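Long-range contacts in coclaurine N-methyltransferase (Coptis japonica, PDB 6GKZ), which transfers a methyl group from S-adenosyl-L-methionine to the nitrogen of coclaurine and probably related tetrahydroisoquinolines in alkaloid biosynthesis: residues A[87-92]-A[107-112]; A[91-96]-A[196-201]; A[119-124]-A[143-148]; A[278-283]-A[338-343]. All coordinates share one frame; numbering follows the deposited sequence.

Interaction 1 (A[87-92]-A[107-112]); sequences GSNLKG and AEIAML. With SAH (S-adenosyl-L-homocysteine), chain E.
Glu108 sets CG beside its backbone N (chi1 -73°) and then runs extended, which carries its carboxylate out from helix 104-118 to the backbone of residues 87-91. Asn89 likewise has CG beside its own N (chi1 -63°), and its amide lies next to that carboxylate. The loop makes a type I beta turn from Gly87 to Leu90, and the carboxylate accepts from the backbone N of Asn89 within it and of Lys91 just after it. OE1 of Glu108 takes two bonds from Asn89 alone: backbone N at 3.0 Å and ND2 at 2.8 Å. Both donors come from the same face of the carboxylate, and its plane is turned 73° from the amide. OE2 of Glu108 accepts from Lys91 N at 3.3 Å and, weakly, from Gly87 N. With both oxygens engaged, the carboxylate is fixed against rotation. It is buried, and these donors together with a water compensate for that.

Beyond the polar group, CD1 of Ile109 packs on ND2 of Asn89. The Lys91 chain crosses Met111, a selenomethionine, at about a right angle and passes Leu112. Its NZ is hydrogen-bonded to Tyr115 OH, among others. The chain runs on to Gly92 of the S-adenosyl-L-homocysteine site, whose N makes a weak bond to a ligand carboxylate oxygen. The water donates to Lys91 O at 2.6 Å and to Glu108 OE2 at 2.9 Å.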
# COMPACT_ATOMS: atom_id res chain seq x y z
N GLY A 87 11.57 -29.66 9.20
CA GLY A 87 12.97 -29.92 8.93
C GLY A 87 13.74 -29.96 10.25
O GLY A 87 13.12 -29.97 11.32
N SER A 88 15.06 -29.96 10.16
CA SER A 88 15.93 -30.04 11.35
C SER A 88 15.93 -28.75 12.16
O SER A 88 16.38 -28.73 13.30
CB SER A 88 17.36 -30.39 10.94
OG SER A 88 17.38 -31.57 10.15
N ASN A 89 15.43 -27.67 11.57
CA ASN A 89 15.34 -26.41 12.29
C ASN A 89 13.99 -26.26 12.99
O ASN A 89 13.80 -25.33 13.77
CB ASN A 89 15.57 -25.24 11.34
CG ASN A 89 16.97 -25.24 10.74
OD1 ASN A 89 17.92 -24.75 11.35
ND2 ASN A 89 17.10 -25.80 9.54
N LEU A 90 13.06 -27.16 12.70
CA LEU A 90 11.69 -27.07 13.23
C LEU A 90 11.09 -25.70 12.98
O LEU A 90 10.41 -25.15 13.85
CB LEU A 90 11.66 -27.39 14.73
CG LEU A 90 12.40 -28.65 15.19
CD1 LEU A 90 12.19 -28.94 16.70
CD2 LEU A 90 12.02 -29.85 14.34
N LYS A 91 11.36 -25.15 11.80
CA LYS A 91 10.73 -23.91 11.37
C LYS A 91 9.26 -24.15 10.98
O LYS A 91 8.97 -24.72 9.93
CB LYS A 91 11.50 -23.28 10.20
CG LYS A 91 11.12 -21.83 9.91
CD LYS A 91 11.96 -21.23 8.79
CE LYS A 91 11.79 -19.70 8.68
NZ LYS A 91 10.38 -19.21 8.46
N GLY A 92 8.35 -23.73 11.84
CA GLY A 92 6.94 -23.89 11.59
C GLY A 92 6.39 -22.63 10.97
O GLY A 92 5.50 -21.98 11.52
N ALA A 107 15.65 -25.11 2.46
CA ALA A 107 14.69 -24.03 2.33
C ALA A 107 14.51 -23.32 3.68
O ALA A 107 14.28 -22.12 3.71
CB ALA A 107 13.36 -24.56 1.80
N GLU A 108 14.63 -24.06 4.78
CA GLU A 108 14.66 -23.47 6.12
C GLU A 108 15.85 -22.52 6.25
O GLU A 108 15.68 -21.34 6.55
CB GLU A 108 14.72 -24.55 7.21
CG GLU A 108 13.44 -25.35 7.45
CD GLU A 108 13.56 -26.42 8.55
OE1 GLU A 108 14.67 -26.97 8.75
OE2 GLU A 108 12.53 -26.73 9.21
N ILE A 109 17.05 -23.06 6.05
CA ILE A 109 18.29 -22.29 6.15
C ILE A 109 18.23 -21.03 5.30
O ILE A 109 18.38 -19.90 5.80
CB ILE A 109 19.52 -23.13 5.71
CG1 ILE A 109 19.65 -24.38 6.57
CG2 ILE A 109 20.79 -22.27 5.76
CD1 ILE A 109 19.59 -24.09 8.06
N ALA A 110 18.01 -21.23 4.01
CA ALA A 110 17.94 -20.14 3.06
C ALA A 110 16.98 -19.05 3.55
O ALA A 110 17.28 -17.87 3.42
CB ALA A 110 17.50 -20.66 1.71
N MSE A 111 15.85 -19.45 4.12
CA MSE A 111 14.85 -18.49 4.60
C MSE A 111 15.35 -17.75 5.84
O MSE A 111 15.22 -16.53 5.97
CB MSE A 111 13.51 -19.19 4.90
CG MSE A 111 12.40 -18.24 5.37
SE MSE A 111 11.95 -16.80 4.07
CE MSE A 111 10.30 -17.52 3.28
N LEU A 112 15.96 -18.51 6.74
CA LEU A 112 16.55 -17.95 7.94
C LEU A 112 17.67 -16.95 7.63
O LEU A 112 17.77 -15.91 8.29
CB LEU A 112 17.07 -19.08 8.81
CG LEU A 112 15.97 -19.92 9.48
CD1 LEU A 112 16.58 -21.11 10.16
CD2 LEU A 112 15.16 -19.09 10.49
N SAH E . 8.09 -17.40 14.23
CA SAH E . 7.93 -18.82 14.58
CB SAH E . 6.54 -19.08 15.17
CG SAH E . 5.35 -18.40 14.50
SD SAH E . 3.80 -19.30 14.79
C SAH E . 8.20 -19.75 13.39
O SAH E . 8.51 -20.94 13.55
OXT SAH E . 8.14 -19.33 12.24
C5' SAH E . 3.14 -18.19 16.06
C4' SAH E . 3.90 -18.36 17.37
O4' SAH E . 3.74 -17.21 18.16
C3' SAH E . 3.50 -19.54 18.25
O3' SAH E . 4.28 -20.67 17.93
C2' SAH E . 3.82 -19.07 19.65
O2' SAH E . 5.08 -19.58 20.05
C1' SAH E . 3.85 -17.56 19.53
N9 SAH E . 2.72 -16.89 20.13
C8 SAH E . 1.42 -16.89 19.68
N7 SAH E . 0.69 -16.11 20.52
C5 SAH E . 1.53 -15.61 21.47
C6 SAH E . 1.34 -14.77 22.56
N6 SAH E . 0.13 -14.28 22.82
N1 SAH E . 2.41 -14.44 23.35
C2 SAH E . 3.66 -14.94 23.08
N3 SAH E . 3.85 -15.78 22.01
C4 SAH E . 2.80 -16.09 21.22
O HOH W 1 9.73 -26.82 8.52

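Interaction 2 (A[91-96]-A[196-201]); sequences KGSCCY and VIELFE. With SAH (S-adenosyl-L-homocysteine), chain E.
The amino-acid end of the S-adenosyl-L-homocysteine site is built here, with Ser93 and Cys94 meeting Ile197 and Glu198. The central bond runs from Cys94 N to Glu198 OE2, 3.0 Å long and nearly straight at 177°. It uses the syn lone pair of OE2. Glu198 reaches that far because its chain is extended beyond CG (chi2 -179°). The same OE2 lies close to Ser93 CB, but the fit around Ser93 is tight and its exact place is uncertain. A methyl of Ile197, CG2, packs on the Ser93 hydroxyl.

Ile197 closes strand 191-197 of the Rossmann-type methyltransferase sheet, and the ligand sits at the C-terminal end of this strand. There Ile197 O accepts from the ligand amino N at 2.9 Å. Gly92, the centre of an inverse gamma turn, lies at the ligand carboxylate. Leu199 CD1 approaches the ribose, 3.1 Å from ligand O4'.

On the loop side, Lys91 NZ donates to Cys94 O at 2.7 Å, from a position tilted 22° out of the carbonyl plane. It also donates to Ser93 OG, whose place is less sure. NZ is 5.1 Å from Glu198 OE2, too far for a salt bridge, though the opposite charges probably still favour each other. Glu226 of strand 221-230 brings a second carboxylate close to Glu198 OE2. Phe284 of helix 282-297 packs against the Glu198 side chain.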
# COMPACT_ATOMS: atom_id res chain seq x y z
N LYS A 91 11.36 -25.15 11.80
CA LYS A 91 10.73 -23.91 11.37
C LYS A 91 9.26 -24.15 10.98
O LYS A 91 8.97 -24.72 9.93
CB LYS A 91 11.50 -23.28 10.20
CG LYS A 91 11.12 -21.83 9.91
CD LYS A 91 11.96 -21.23 8.79
CE LYS A 91 11.79 -19.70 8.68
NZ LYS A 91 10.38 -19.21 8.46
N GLY A 92 8.35 -23.73 11.84
CA GLY A 92 6.94 -23.89 11.59
C GLY A 92 6.39 -22.63 10.97
O GLY A 92 5.50 -21.98 11.52
N SER A 93 6.96 -22.27 9.83
CA SER A 93 6.51 -21.13 9.03
C SER A 93 7.13 -21.24 7.64
O SER A 93 7.82 -22.21 7.34
CB SER A 93 6.88 -19.81 9.70
OG SER A 93 8.27 -19.76 10.02
N CYS A 94 6.92 -20.23 6.80
CA CYS A 94 7.35 -20.30 5.40
C CYS A 94 8.85 -20.57 5.27
O CYS A 94 9.67 -20.00 6.00
CB CYS A 94 6.99 -19.00 4.67
SG CYS A 94 7.06 -19.11 2.86
N CYS A 95 9.19 -21.47 4.34
CA CYS A 95 10.58 -21.73 3.96
C CYS A 95 10.84 -21.26 2.53
O CYS A 95 9.89 -20.98 1.78
CB CYS A 95 10.91 -23.21 4.11
SG CYS A 95 10.73 -23.81 5.82
N TYR A 96 12.10 -21.17 2.14
CA TYR A 96 12.44 -20.52 0.87
C TYR A 96 13.13 -21.45 -0.13
O TYR A 96 14.29 -21.83 0.07
CB TYR A 96 13.32 -19.29 1.14
CG TYR A 96 13.45 -18.42 -0.08
CD1 TYR A 96 14.38 -18.71 -1.07
CD2 TYR A 96 12.59 -17.34 -0.28
CE1 TYR A 96 14.48 -17.93 -2.21
CE2 TYR A 96 12.69 -16.55 -1.40
CZ TYR A 96 13.64 -16.85 -2.37
OH TYR A 96 13.74 -16.07 -3.50
N VAL A 196 9.76 -10.52 14.04
CA VAL A 196 8.41 -11.07 14.20
C VAL A 196 8.04 -11.93 12.99
O VAL A 196 7.72 -11.41 11.92
CB VAL A 196 7.33 -9.96 14.34
CG1 VAL A 196 5.94 -10.57 14.45
CG2 VAL A 196 7.61 -9.04 15.53
N ILE A 197 8.08 -13.25 13.13
CA ILE A 197 7.79 -14.11 11.99
C ILE A 197 6.40 -14.73 12.14
O ILE A 197 6.21 -15.69 12.90
CB ILE A 197 8.86 -15.24 11.83
CG1 ILE A 197 10.27 -14.67 11.78
CG2 ILE A 197 8.58 -16.09 10.58
CD1 ILE A 197 10.45 -13.54 10.82
N GLU A 198 5.44 -14.16 11.41
CA GLU A 198 4.08 -14.72 11.31
C GLU A 198 3.34 -14.81 12.65
O GLU A 198 2.59 -15.75 12.88
CB GLU A 198 4.12 -16.10 10.65
CG GLU A 198 4.55 -16.04 9.18
CD GLU A 198 4.58 -17.40 8.50
OE1 GLU A 198 3.61 -18.17 8.65
OE2 GLU A 198 5.58 -17.70 7.82
N LEU A 199 3.52 -13.81 13.50
CA LEU A 199 2.77 -13.69 14.74
C LEU A 199 1.51 -12.78 14.62
O LEU A 199 0.49 -13.02 15.28
CB LEU A 199 3.69 -13.17 15.83
CG LEU A 199 3.02 -12.94 17.18
CD1 LEU A 199 2.89 -14.27 17.91
CD2 LEU A 199 3.81 -11.95 17.98
N PHE A 200 1.59 -11.75 13.78
CA PHE A 200 0.53 -10.74 13.71
C PHE A 200 -0.80 -11.28 13.20
O PHE A 200 -1.83 -10.67 13.43
CB PHE A 200 0.95 -9.55 12.83
CG PHE A 200 1.89 -8.58 13.50
CD1 PHE A 200 2.69 -8.97 14.56
CD2 PHE A 200 1.98 -7.27 13.04
CE1 PHE A 200 3.55 -8.06 15.18
CE2 PHE A 200 2.85 -6.36 13.65
CZ PHE A 200 3.63 -6.76 14.72
N GLU A 201 -0.78 -12.40 12.49
CA GLU A 201 -2.01 -12.99 11.96
C GLU A 201 -2.93 -13.46 13.09
O GLU A 201 -4.14 -13.64 12.90
CB GLU A 201 -1.70 -14.15 11.02
CG GLU A 201 -0.90 -13.79 9.75
CD GLU A 201 0.62 -13.78 9.97
OE1 GLU A 201 1.06 -13.34 11.06
OE2 GLU A 201 1.37 -14.21 9.06
N SAH E . 8.09 -17.40 14.23
CA SAH E . 7.93 -18.82 14.58
CB SAH E . 6.54 -19.08 15.17
CG SAH E . 5.35 -18.40 14.50
SD SAH E . 3.80 -19.30 14.79
C SAH E . 8.20 -19.75 13.39
O SAH E . 8.51 -20.94 13.55
OXT SAH E . 8.14 -19.33 12.24
C5' SAH E . 3.14 -18.19 16.06
C4' SAH E . 3.90 -18.36 17.37
O4' SAH E . 3.74 -17.21 18.16
C3' SAH E . 3.50 -19.54 18.25
O3' SAH E . 4.28 -20.67 17.93
C2' SAH E . 3.82 -19.07 19.65
O2' SAH E . 5.08 -19.58 20.05
C1' SAH E . 3.85 -17.56 19.53
N9 SAH E . 2.72 -16.89 20.13
C8 SAH E . 1.42 -16.89 19.68
N7 SAH E . 0.69 -16.11 20.52
C5 SAH E . 1.53 -15.61 21.47
C6 SAH E . 1.34 -14.77 22.56
N6 SAH E . 0.13 -14.28 22.82
N1 SAH E . 2.41 -14.44 23.35
C2 SAH E . 3.66 -14.94 23.08
N3 SAH E . 3.85 -15.78 22.01
C4 SAH E . 2.80 -16.09 21.22

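Interaction 3 (A[119-124]-A[143-148]); sequences AQIQDG and QKYKNC
Tyr145 packs against Ile121 and Asp123 in a contact between two loops of the Rossmann-type fold. One loop joins helix 104-118 to strand 126-130. The other leaves helix 136-144 and makes a type I beta turn, Tyr145 to Cys148, before strand 149-154. From Tyr145, CB lies 3.5 Å from Asp123 OD1. CG is set beside the backbone N (chi1 -54°), and the ring then extends over the 119-124 loop. CD1 passes Asp123 CA. CD2 and CE2 meet Ile121 CG2, with CE2 at 3.6 Å. This methyl makes a CH-pi contact, 3.9 Å from the ring centroid and over the face, although it is offset toward the rim. On the opposite face lies CG of Lys144, the preceding residue. At the tip, the phenol OH comes near Ile121 CB and O, at packing distances. Cys116 of helix 104-118 touches both Ile121 and Tyr145.

Asp123 binds the turn through Asn147. Its CG is anti to the backbone N (chi1 -176°), which directs the carboxylate to that residue. OD1 accepts from Asn147 N at 3.1 Å, and OD2 from Asn147 ND2 at 3.2 Å. Each oxygen is met on its syn side, with the donor somewhat out of the carboxylate plane. One residue thus supplies a donor to each oxygen, and the pair ties the carboxylate to the turn. The contact lies at the partly buried rim of the fold, away from the ligand. Cys148 SG sits 3.3 Å from Gln122 O.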
# COMPACT_ATOMS: atom_id res chain seq x y z
N ALA A 119 16.96 -8.13 7.68
CA ALA A 119 16.87 -7.49 8.98
C ALA A 119 18.17 -6.77 9.29
O ALA A 119 18.28 -6.11 10.32
CB ALA A 119 16.55 -8.52 10.05
N GLN A 120 19.16 -6.92 8.41
CA GLN A 120 20.45 -6.26 8.60
C GLN A 120 21.07 -6.50 9.99
O GLN A 120 21.54 -5.56 10.64
CB GLN A 120 20.30 -4.75 8.36
CG GLN A 120 19.88 -4.41 6.95
CD GLN A 120 19.66 -2.94 6.78
OE1 GLN A 120 20.20 -2.13 7.53
NE2 GLN A 120 18.85 -2.57 5.80
N ILE A 121 21.05 -7.74 10.44
CA ILE A 121 21.68 -8.07 11.70
C ILE A 121 23.20 -7.90 11.62
O ILE A 121 23.84 -8.36 10.68
CB ILE A 121 21.38 -9.51 12.12
CG1 ILE A 121 19.88 -9.76 12.09
CG2 ILE A 121 21.91 -9.78 13.53
CD1 ILE A 121 19.50 -11.12 12.60
N GLN A 122 23.75 -7.22 12.62
CA GLN A 122 25.20 -7.12 12.81
C GLN A 122 25.61 -7.86 14.08
O GLN A 122 24.82 -8.00 15.02
CB GLN A 122 25.65 -5.66 12.88
CG GLN A 122 25.33 -4.83 11.64
CD GLN A 122 26.56 -4.47 10.83
OE1 GLN A 122 27.70 -4.72 11.26
NE2 GLN A 122 26.35 -3.90 9.66
N ASP A 123 26.87 -8.28 14.13
CA ASP A 123 27.35 -9.29 15.07
C ASP A 123 27.24 -8.94 16.56
O ASP A 123 27.04 -9.83 17.38
CB ASP A 123 28.81 -9.64 14.76
CG ASP A 123 29.34 -10.77 15.64
OD1 ASP A 123 28.53 -11.58 16.14
OD2 ASP A 123 30.58 -10.85 15.83
N GLY A 124 27.35 -7.69 16.94
CA GLY A 124 27.25 -7.42 18.37
C GLY A 124 25.89 -7.00 18.92
O GLY A 124 25.79 -6.62 20.08
N GLN A 143 23.79 -18.76 16.68
CA GLN A 143 24.86 -19.56 16.11
C GLN A 143 25.69 -18.79 15.08
O GLN A 143 26.91 -18.89 15.07
CB GLN A 143 24.29 -20.82 15.46
CG GLN A 143 25.34 -21.65 14.74
CD GLN A 143 25.99 -22.68 15.65
OE1 GLN A 143 25.29 -23.51 16.26
NE2 GLN A 143 27.31 -22.64 15.75
N LYS A 144 25.04 -18.02 14.22
CA LYS A 144 25.77 -17.25 13.22
C LYS A 144 26.51 -16.06 13.82
O LYS A 144 27.66 -15.79 13.47
CB LYS A 144 24.82 -16.75 12.12
CG LYS A 144 25.52 -15.88 11.09
CD LYS A 144 24.56 -15.42 10.03
CE LYS A 144 23.57 -16.54 9.73
NZ LYS A 144 22.99 -16.40 8.36
N TYR A 145 25.84 -15.35 14.71
CA TYR A 145 26.40 -14.14 15.30
C TYR A 145 26.71 -14.37 16.77
O TYR A 145 25.83 -14.21 17.63
CB TYR A 145 25.44 -12.97 15.15
CG TYR A 145 24.99 -12.70 13.74
CD1 TYR A 145 25.83 -12.11 12.81
CD2 TYR A 145 23.70 -13.02 13.34
CE1 TYR A 145 25.41 -11.85 11.52
CE2 TYR A 145 23.27 -12.76 12.06
CZ TYR A 145 24.12 -12.17 11.15
OH TYR A 145 23.69 -11.92 9.87
N LYS A 146 27.96 -14.74 17.05
CA LYS A 146 28.34 -15.23 18.36
C LYS A 146 28.32 -14.13 19.42
O LYS A 146 28.19 -14.41 20.62
CB LYS A 146 29.71 -15.88 18.29
CG LYS A 146 29.66 -17.28 17.66
CD LYS A 146 28.79 -18.23 18.51
CE LYS A 146 28.83 -19.66 17.99
NZ LYS A 146 28.47 -20.67 19.03
N ASN A 147 28.41 -12.88 18.98
CA ASN A 147 28.45 -11.77 19.92
C ASN A 147 27.09 -11.09 20.12
O ASN A 147 26.99 -10.14 20.88
CB ASN A 147 29.48 -10.75 19.46
CG ASN A 147 30.89 -11.19 19.75
OD1 ASN A 147 31.36 -11.08 20.88
ND2 ASN A 147 31.57 -11.71 18.75
N CYS A 148 26.07 -11.59 19.42
CA CYS A 148 24.69 -11.15 19.63
C CYS A 148 24.09 -11.75 20.89
O CYS A 148 24.22 -12.94 21.16
CB CYS A 148 23.80 -11.53 18.43
SG CYS A 148 24.03 -10.52 16.94

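Interaction 4 (A[278-283]-A[338-343]); sequences TLSGKH and NGEEWM
Gly281 and Gly339 meet backbone to backbone at the antiparallel end of the Rossmann-type mixed sheet. Here strand 273-279 turns into helix 282-297, beside the start of strand 342-349. Gly281 N donates to Gly339 O at 2.9 Å, almost straight, in the carbonyl plane and on a lone pair. The two backbones pack closely, with their CA atoms 3.8 Å apart. Gly339 has a positive phi, which favours glycine. Gly281 CA adds a CA-H...O contact to Trp342 O. Beside them, Met343, a selenomethionine, places CB 3.1 Å from Leu279 O.

The next shell is polar. Lys282 runs out over Asn338, its chain bent at the last torsion (chi4 -52°), and NZ donates to Asn338 OD1 at 2.7 Å. The donor stands above the carbonyl plane and not on a lone pair, so the ammonium sits over the amide. Further back, CG and CD of Lys282 pass along Asn338 O.

Ser280 positions the helix start. Its OG accepts from Lys282 N at 3.0 Å, a capping bond for the first turn, and also gives its proton to a water. Further out, Glu340 OE1 accepts from Tyr44 N of the second subunit, and Thr278 and Met343 also pack on that subunit. The contact thus lies beside the second subunit, next to strand 273-279, outermost in this chain's sheet. The water donates to Asn338 O at 2.7 Å and to Glu340 OE2 at 2.6 Å, linking both to Ser280 OG.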
# COMPACT_ATOMS: atom_id res chain seq x y z
N THR A 278 7.96 -8.77 -1.20
CA THR A 278 7.06 -9.91 -1.16
C THR A 278 7.71 -11.15 -1.77
O THR A 278 8.61 -11.05 -2.59
CB THR A 278 5.71 -9.63 -1.88
OG1 THR A 278 5.94 -9.40 -3.27
CG2 THR A 278 5.03 -8.42 -1.27
N LEU A 279 7.24 -12.31 -1.34
CA LEU A 279 7.68 -13.57 -1.92
C LEU A 279 6.49 -14.26 -2.54
O LEU A 279 5.38 -14.20 -1.99
CB LEU A 279 8.30 -14.48 -0.86
CG LEU A 279 9.50 -13.91 -0.13
CD1 LEU A 279 10.17 -15.03 0.64
CD2 LEU A 279 10.46 -13.25 -1.13
N SER A 280 6.71 -14.90 -3.67
CA SER A 280 5.70 -15.75 -4.29
C SER A 280 5.10 -16.75 -3.31
O SER A 280 5.78 -17.23 -2.40
CB SER A 280 6.29 -16.49 -5.48
OG SER A 280 5.50 -17.61 -5.80
N GLY A 281 3.83 -17.07 -3.52
CA GLY A 281 3.15 -18.03 -2.68
C GLY A 281 3.69 -19.44 -2.85
O GLY A 281 3.47 -20.31 -1.99
N LYS A 282 4.40 -19.67 -3.95
CA LYS A 282 4.90 -21.01 -4.25
C LYS A 282 5.78 -21.52 -3.12
O LYS A 282 5.85 -22.73 -2.87
CB LYS A 282 5.70 -21.03 -5.54
CG LYS A 282 4.92 -20.75 -6.80
CD LYS A 282 5.92 -20.45 -7.93
CE LYS A 282 5.26 -20.50 -9.29
NZ LYS A 282 4.53 -21.78 -9.43
N HIS A 283 6.46 -20.60 -2.44
CA HIS A 283 7.38 -20.99 -1.37
C HIS A 283 6.63 -21.64 -0.21
O HIS A 283 6.98 -22.73 0.25
CB HIS A 283 8.20 -19.79 -0.89
CG HIS A 283 9.12 -19.24 -1.94
ND1 HIS A 283 10.30 -19.86 -2.30
CD2 HIS A 283 9.02 -18.14 -2.73
CE1 HIS A 283 10.89 -19.17 -3.26
NE2 HIS A 283 10.13 -18.12 -3.54
N ASN A 338 -0.58 -19.85 -9.44
CA ASN A 338 0.89 -19.83 -9.47
C ASN A 338 1.57 -18.98 -8.39
O ASN A 338 2.62 -18.40 -8.64
CB ASN A 338 1.37 -19.35 -10.85
CG ASN A 338 2.59 -20.13 -11.32
OD1 ASN A 338 2.61 -21.36 -11.29
ND2 ASN A 338 3.63 -19.41 -11.75
N GLY A 339 0.99 -18.91 -7.20
CA GLY A 339 1.57 -18.15 -6.10
C GLY A 339 1.42 -16.64 -6.19
O GLY A 339 2.14 -15.89 -5.52
N GLU A 340 0.49 -16.18 -7.02
CA GLU A 340 0.31 -14.76 -7.28
C GLU A 340 -1.00 -14.20 -6.70
O GLU A 340 -1.47 -13.13 -7.11
CB GLU A 340 0.37 -14.48 -8.79
CG GLU A 340 1.77 -14.56 -9.38
CD GLU A 340 2.78 -13.66 -8.66
OE1 GLU A 340 2.62 -12.42 -8.69
OE2 GLU A 340 3.75 -14.19 -8.06
N GLU A 341 -1.59 -14.92 -5.75
CA GLU A 341 -2.72 -14.36 -5.02
C GLU A 341 -2.34 -14.25 -3.56
O GLU A 341 -2.06 -13.14 -3.08
CB GLU A 341 -3.97 -15.22 -5.22
CG GLU A 341 -4.43 -15.31 -6.70
CD GLU A 341 -4.88 -13.98 -7.30
OE1 GLU A 341 -5.37 -13.09 -6.55
OE2 GLU A 341 -4.76 -13.83 -8.53
N TRP A 342 -2.32 -15.37 -2.85
CA TRP A 342 -1.86 -15.41 -1.46
C TRP A 342 -0.37 -15.71 -1.42
O TRP A 342 0.12 -16.58 -2.15
CB TRP A 342 -2.63 -16.45 -0.63
CG TRP A 342 -4.10 -16.18 -0.47
CD1 TRP A 342 -4.71 -15.46 0.53
CD2 TRP A 342 -5.16 -16.64 -1.33
NE1 TRP A 342 -6.07 -15.45 0.34
CE2 TRP A 342 -6.37 -16.17 -0.79
CE3 TRP A 342 -5.19 -17.41 -2.49
CZ2 TRP A 342 -7.61 -16.44 -1.38
CZ3 TRP A 342 -6.42 -17.69 -3.08
CH2 TRP A 342 -7.61 -17.20 -2.52
N MSE A 343 0.35 -15.01 -0.55
CA MSE A 343 1.81 -14.99 -0.55
C MSE A 343 2.41 -14.49 0.78
O MSE A 343 1.70 -14.39 1.78
CB MSE A 343 2.26 -14.12 -1.70
CG MSE A 343 1.61 -12.76 -1.65
SE MSE A 343 2.05 -11.66 -3.18
CE MSE A 343 1.26 -12.79 -4.60
O HOH W 2 4.68 -16.63 -8.24

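Interactions 1 and 2 share Lys91 and Gly92 and both touch the ligand. Each is buried and uses a glutamate to bind backbone N-H of the same loop, several groups in interaction 1 and one in interaction 2. Interaction 3 uses an aspartate in a similar way, on one backbone N-H and one side-chain amide of Asn147, at the partly exposed rim. Interaction 4 differs in resting on a backbone bond between glycines, and it alone has the second subunit beside it. Its Leu279 packs on Met111 of interaction 1, and its His283 lies against Cys94, Cys95 and Tyr96 of interaction 2. Interactions 2 and 4 reach the same sheet. Interaction 3 touches none of the others.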